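Local coordinates for arabinosyltransferase C (Mycobacterium tuberculosis, PDB 3PTY), which polymerises arabinose into cell-wall arabinan, this chain being its C-terminal extracellular, lectin-like carbohydrate-binding domain, at residues Leu59-Pro73 with Leu133-Arg147. Sequence-based numbering, arbitrary orientation.
Sequences LGAGLSEAFTPNGIP and LGSWRAGVQVPAMLR
An antiparallel edge pairing in the carbohydrate-binding domain sets strand 63-65 against strand 144-147, and the chain then crosses to pair T68 with G134. E65 N gives M145 O a nearly straight bond of 2.8 Å (177°), and M145 N returns one to E65 O. At the start of the strand a classic bulge places G62 and L63 together opposite R147; L63 N bonds R147 O at 2.8 Å, whereas the bond from G62 N is weak.

Between the two pairings the F67 ring is sandwiched: S135 CB sits over the centre of one face and L146 CB over the other, each 3.8 Å from the ring centroid, while the L133 carbonyl group meets its edge. The ring thus packs between strand 144-152 and the end of strand 133-134. T68 O takes two bonds from opposite faces of its carbonyl plane: G71 N closes the type I turn 68-71, and G134 N joins it to strand 133-134. Beyond it P73 CG lies 3.5 Å above the W136 indole. S135 OG hydrogen-bonds the calcium ligand D231. Through strand 63-65 and T68, segment 59-73 joins the two outermost strands of the antiparallel sheet in this beta-sandwich domain.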
loop_
_atom_site.group_PDB
_atom_site.type_symbol
_atom_site.label_atom_id
_atom_site.label_comp_id
_atom_site.label_asym_id
_atom_site.label_seq_id
_atom_site.Cartn_x
_atom_site.Cartn_y
_atom_site.Cartn_z
ATOM N N LEU A 59 8.554 25.997 24.445
ATOM C CA LEU A 59 9.323 25.070 23.610
ATOM C C LEU A 59 10.777 25.505 23.409
ATOM O O LEU A 59 11.671 24.668 23.248
ATOM C CB LEU A 59 8.627 24.840 22.261
ATOM C CG LEU A 59 9.239 23.776 21.338
ATOM C CD1 LEU A 59 9.272 22.411 22.021
ATOM C CD2 LEU A 59 8.459 23.696 20.024
ATOM N N GLY A 60 11.020 26.811 23.410
ATOM C CA GLY A 60 12.375 27.313 23.228
ATOM C C GLY A 60 12.866 28.193 24.368
ATOM O O GLY A 60 13.789 28.987 24.195
ATOM N N ALA A 61 12.262 28.037 25.542
ATOM C CA ALA A 61 12.513 28.947 26.664
ATOM C C ALA A 61 13.892 28.791 27.306
ATOM O O ALA A 61 14.382 29.710 27.956
ATOM C CB ALA A 61 11.424 28.807 27.720
ATOM N N GLY A 62 14.517 27.633 27.137
ATOM C CA GLY A 62 15.839 27.420 27.710
ATOM C C GLY A 62 16.891 28.011 26.796
ATOM O O GLY A 62 17.596 28.967 27.151
ATOM N N LEU A 63 16.987 27.445 25.600
ATOM C CA LEU A 63 17.949 27.908 24.612
ATOM C C LEU A 63 17.473 27.536 23.223
ATOM O O LEU A 63 16.986 26.430 22.990
ATOM C CB LEU A 63 19.316 27.265 24.844
ATOM C CG LEU A 63 20.286 27.479 23.676
ATOM C CD1 LEU A 63 20.982 28.816 23.838
ATOM C CD2 LEU A 63 21.305 26.353 23.588
ATOM N N SER A 64 17.614 28.470 22.300
ATOM C CA SER A 64 17.366 28.192 20.905
ATOM C C SER A 64 18.506 28.804 20.103
ATOM O O SER A 64 18.694 30.017 20.106
ATOM C CB SER A 64 16.036 28.804 20.478
ATOM O OG SER A 64 15.925 28.829 19.068
ATOM N N GLU A 65 19.284 27.959 19.442
ATOM C CA GLU A 65 20.307 28.439 18.531
ATOM C C GLU A 65 19.973 27.940 17.140
ATOM O O GLU A 65 20.025 26.744 16.882
ATOM C CB GLU A 65 21.685 27.932 18.958
ATOM C CG GLU A 65 22.801 28.303 17.991
ATOM C CD GLU A 65 24.135 27.668 18.372
ATOM O OE1 GLU A 65 24.149 26.480 18.755
ATOM O OE2 GLU A 65 25.169 28.351 18.275
ATOM N N ALA A 66 19.622 28.861 16.251
ATOM C CA ALA A 66 19.235 28.517 14.888
ATOM C C ALA A 66 18.085 27.497 14.807
ATOM O O ALA A 66 17.973 26.760 13.831
ATOM C CB ALA A 66 20.455 28.048 14.081
ATOM N N PHE A 67 17.241 27.462 15.835
ATOM C CA PHE A 67 15.950 26.767 15.768
ATOM C C PHE A 67 14.865 27.836 15.725
ATOM O O PHE A 67 14.771 28.652 16.644
ATOM C CB PHE A 67 15.723 25.907 17.014
ATOM C CG PHE A 67 16.171 24.468 16.875
ATOM C CD1 PHE A 67 17.506 24.116 17.044
ATOM C CD2 PHE A 67 15.248 23.469 16.613
ATOM C CE1 PHE A 67 17.911 22.791 16.944
ATOM C CE2 PHE A 67 15.646 22.142 16.501
ATOM C CZ PHE A 67 16.974 21.802 16.667
ATOM N N THR A 68 14.043 27.829 14.675
ATOM C CA THR A 68 13.055 28.887 14.471
ATOM C C THR A 68 11.695 28.302 14.087
ATOM O O THR A 68 11.622 27.178 13.602
ATOM C CB THR A 68 13.504 29.840 13.343
ATOM O OG1 THR A 68 13.631 29.096 12.126
ATOM C CG2 THR A 68 14.841 30.489 13.687
ATOM N N PRO A 69 10.613 29.077 14.289
ATOM C CA PRO A 69 9.262 28.554 14.050
ATOM C C PRO A 69 9.049 28.108 12.606
ATOM O O PRO A 69 8.237 27.214 12.361
ATOM C CB PRO A 69 8.354 29.743 14.389
ATOM C CG PRO A 69 9.147 30.555 15.358
ATOM C CD PRO A 69 10.590 30.415 14.908
ATOM N N ASN A 70 9.764 28.720 11.665
ATOM C CA ASN A 70 9.642 28.333 10.264
ATOM C C ASN A 70 10.868 27.608 9.708
ATOM O O ASN A 70 11.053 27.530 8.495
ATOM C CB ASN A 70 9.272 29.546 9.405
ATOM C CG ASN A 70 7.865 30.034 9.685
ATOM O OD1 ASN A 70 6.887 29.416 9.263
ATOM N ND2 ASN A 70 7.754 31.134 10.420
ATOM N N GLY A 71 11.686 27.056 10.600
ATOM C CA GLY A 71 12.853 26.286 10.194
ATOM C C GLY A 71 12.479 24.865 9.795
ATOM O O GLY A 71 12.943 23.892 10.394
ATOM N N ILE A 72 11.633 24.762 8.775
ATOM C CA ILE A 72 11.112 23.494 8.267
ATOM C C ILE A 72 10.803 23.694 6.789
ATOM O O ILE A 72 10.176 24.684 6.426
ATOM C CB ILE A 72 9.777 23.141 8.941
ATOM C CG1 ILE A 72 9.924 23.129 10.460
ATOM C CG2 ILE A 72 9.243 21.796 8.431
ATOM C CD1 ILE A 72 8.610 22.981 11.184
ATOM N N PRO A 73 11.229 22.757 5.930
ATOM C CA PRO A 73 10.954 22.894 4.493
ATOM C C PRO A 73 9.455 22.922 4.225
ATOM O O PRO A 73 8.695 22.337 4.992
ATOM C CB PRO A 73 11.546 21.614 3.893
ATOM C CG PRO A 73 12.470 21.075 4.923
ATOM C CD PRO A 73 11.949 21.515 6.252
ATOM N N LEU A 133 9.424 24.438 16.535
ATOM C CA LEU A 133 10.762 24.976 16.285
ATOM C C LEU A 133 11.586 23.986 15.458
ATOM O O LEU A 133 11.611 22.789 15.765
ATOM C CB LEU A 133 11.479 25.296 17.600
ATOM C CG LEU A 133 10.954 26.482 18.420
ATOM C CD1 LEU A 133 11.696 26.584 19.751
ATOM C CD2 LEU A 133 11.049 27.810 17.635
ATOM N N GLY A 134 12.250 24.477 14.410
ATOM C CA GLY A 134 13.032 23.611 13.535
ATOM C C GLY A 134 14.364 24.208 13.110
ATOM O O GLY A 134 14.532 25.430 13.097
ATOM N N SER A 135 15.312 23.349 12.746
ATOM C CA SER A 135 16.660 23.806 12.394
ATOM C C SER A 135 16.937 23.776 10.895
ATOM O O SER A 135 18.081 23.949 10.476
ATOM C CB SER A 135 17.715 22.964 13.116
ATOM O OG SER A 135 17.660 21.618 12.668
ATOM N N TRP A 136 15.909 23.546 10.080
ATOM C CA TRP A 136 16.122 23.574 8.637
ATOM C C TRP A 136 16.302 25.007 8.151
ATOM O O TRP A 136 15.694 25.937 8.685
ATOM C CB TRP A 136 14.968 22.931 7.870
ATOM C CG TRP A 136 15.140 23.059 6.377
ATOM C CD1 TRP A 136 15.802 22.196 5.550
ATOM C CD2 TRP A 136 14.661 24.124 5.543
ATOM N NE1 TRP A 136 15.756 22.654 4.250
ATOM C CE2 TRP A 136 15.062 23.836 4.220
ATOM C CE3 TRP A 136 13.930 25.291 5.785
ATOM C CZ2 TRP A 136 14.758 24.672 3.147
ATOM C CZ3 TRP A 136 13.628 26.123 4.713
ATOM C CH2 TRP A 136 14.042 25.806 3.413
ATOM N N ARG A 137 17.145 25.176 7.139
ATOM C CA ARG A 137 17.249 26.448 6.440
ATOM C C ARG A 137 17.841 26.249 5.054
ATOM O O ARG A 137 18.544 25.267 4.799
ATOM C CB ARG A 137 18.089 27.450 7.237
ATOM C CG ARG A 137 19.551 27.058 7.396
ATOM C CD ARG A 137 20.250 28.000 8.360
ATOM N NE ARG A 137 19.466 28.172 9.581
ATOM C CZ ARG A 137 19.538 29.234 10.374
ATOM N NH1 ARG A 137 20.362 30.236 10.078
ATOM N NH2 ARG A 137 18.779 29.303 11.459
ATOM N N ALA A 138 17.542 27.179 4.154
ATOM C CA ALA A 138 18.172 27.180 2.845
ATOM C C ALA A 138 19.488 27.944 2.943
ATOM O O ALA A 138 19.735 28.656 3.922
ATOM C CB ALA A 138 17.246 27.811 1.796
ATOM N N GLY A 139 20.333 27.792 1.932
ATOM C CA GLY A 139 21.596 28.507 1.897
ATOM C C GLY A 139 22.611 27.984 2.893
ATOM O O GLY A 139 22.789 26.775 3.036
ATOM N N VAL A 140 23.277 28.902 3.585
ATOM C CA VAL A 140 24.373 28.553 4.481
ATOM C C VAL A 140 23.903 27.808 5.725
ATOM O O VAL A 140 23.091 28.315 6.496
ATOM C CB VAL A 140 25.152 29.801 4.922
ATOM C CG1 VAL A 140 26.271 29.416 5.880
ATOM C CG2 VAL A 140 25.704 30.536 3.703
ATOM N N GLN A 141 24.437 26.608 5.921
ATOM C CA GLN A 141 24.063 25.775 7.054
ATOM C C GLN A 141 24.868 26.154 8.289
ATOM O O GLN A 141 26.065 26.407 8.199
ATOM C CB GLN A 141 24.281 24.304 6.705
ATOM C CG GLN A 141 23.508 23.865 5.476
ATOM C CD GLN A 141 22.010 24.025 5.657
ATOM O OE1 GLN A 141 21.413 23.414 6.545
ATOM N NE2 GLN A 141 21.394 24.850 4.819
ATOM N N VAL A 142 24.207 26.196 9.444
ATOM C CA VAL A 142 24.874 26.549 10.694
ATOM C C VAL A 142 24.548 25.536 11.795
ATOM O O VAL A 142 23.551 24.822 11.705
ATOM C CB VAL A 142 24.463 27.955 11.164
ATOM C CG1 VAL A 142 24.776 28.989 10.077
ATOM C CG2 VAL A 142 22.980 27.986 11.511
ATOM N N PRO A 143 25.394 25.466 12.833
ATOM C CA PRO A 143 25.103 24.584 13.971
ATOM C C PRO A 143 23.824 25.033 14.674
ATOM O O PRO A 143 23.543 26.230 14.717
ATOM C CB PRO A 143 26.308 24.791 14.899
ATOM C CG PRO A 143 27.383 25.357 14.033
ATOM C CD PRO A 143 26.687 26.162 12.980
ATOM N N ALA A 144 23.062 24.095 15.222
ATOM C CA ALA A 144 21.793 24.446 15.850
ATOM C C ALA A 144 21.569 23.609 17.094
ATOM O O ALA A 144 21.982 22.448 17.157
ATOM C CB ALA A 144 20.647 24.268 14.863
ATOM N N MET A 145 20.933 24.206 18.094
ATOM C CA MET A 145 20.689 23.509 19.351
ATOM C C MET A 145 19.395 23.997 19.948
ATOM O O MET A 145 19.025 25.152 19.765
ATOM C CB MET A 145 21.793 23.800 20.364
ATOM C CG MET A 145 23.195 23.494 19.898
ATOM S SD MET A 145 24.335 23.769 21.268
ATOM C CE MET A 145 23.659 22.628 22.477
ATOM N N LEU A 146 18.728 23.130 20.702
ATOM C CA LEU A 146 17.498 23.522 21.372
ATOM C C LEU A 146 17.439 22.928 22.765
ATOM O O LEU A 146 17.793 21.770 22.975
ATOM C CB LEU A 146 16.282 23.061 20.570
ATOM C CG LEU A 146 14.903 23.405 21.148
ATOM C CD1 LEU A 146 14.660 24.917 21.110
ATOM C CD2 LEU A 146 13.815 22.697 20.374
ATOM N N ARG A 147 16.979 23.734 23.714
ATOM C CA ARG A 147 16.646 23.261 25.044
ATOM C C ARG A 147 15.348 23.941 25.429
ATOM O O ARG A 147 15.298 25.166 25.539
ATOM C CB ARG A 147 17.748 23.634 26.044
ATOM C CG ARG A 147 17.447 23.228 27.474
ATOM C CD ARG A 147 18.683 23.358 28.371
ATOM N NE ARG A 147 18.996 24.750 28.701
ATOM C CZ ARG A 147 20.059 25.410 28.252
ATOM N NH1 ARG A 147 20.926 24.809 27.441
ATOM N NH2 ARG A 147 20.254 26.671 28.616
HETATM O O HOH W 1 19.169 26.306 11.396
#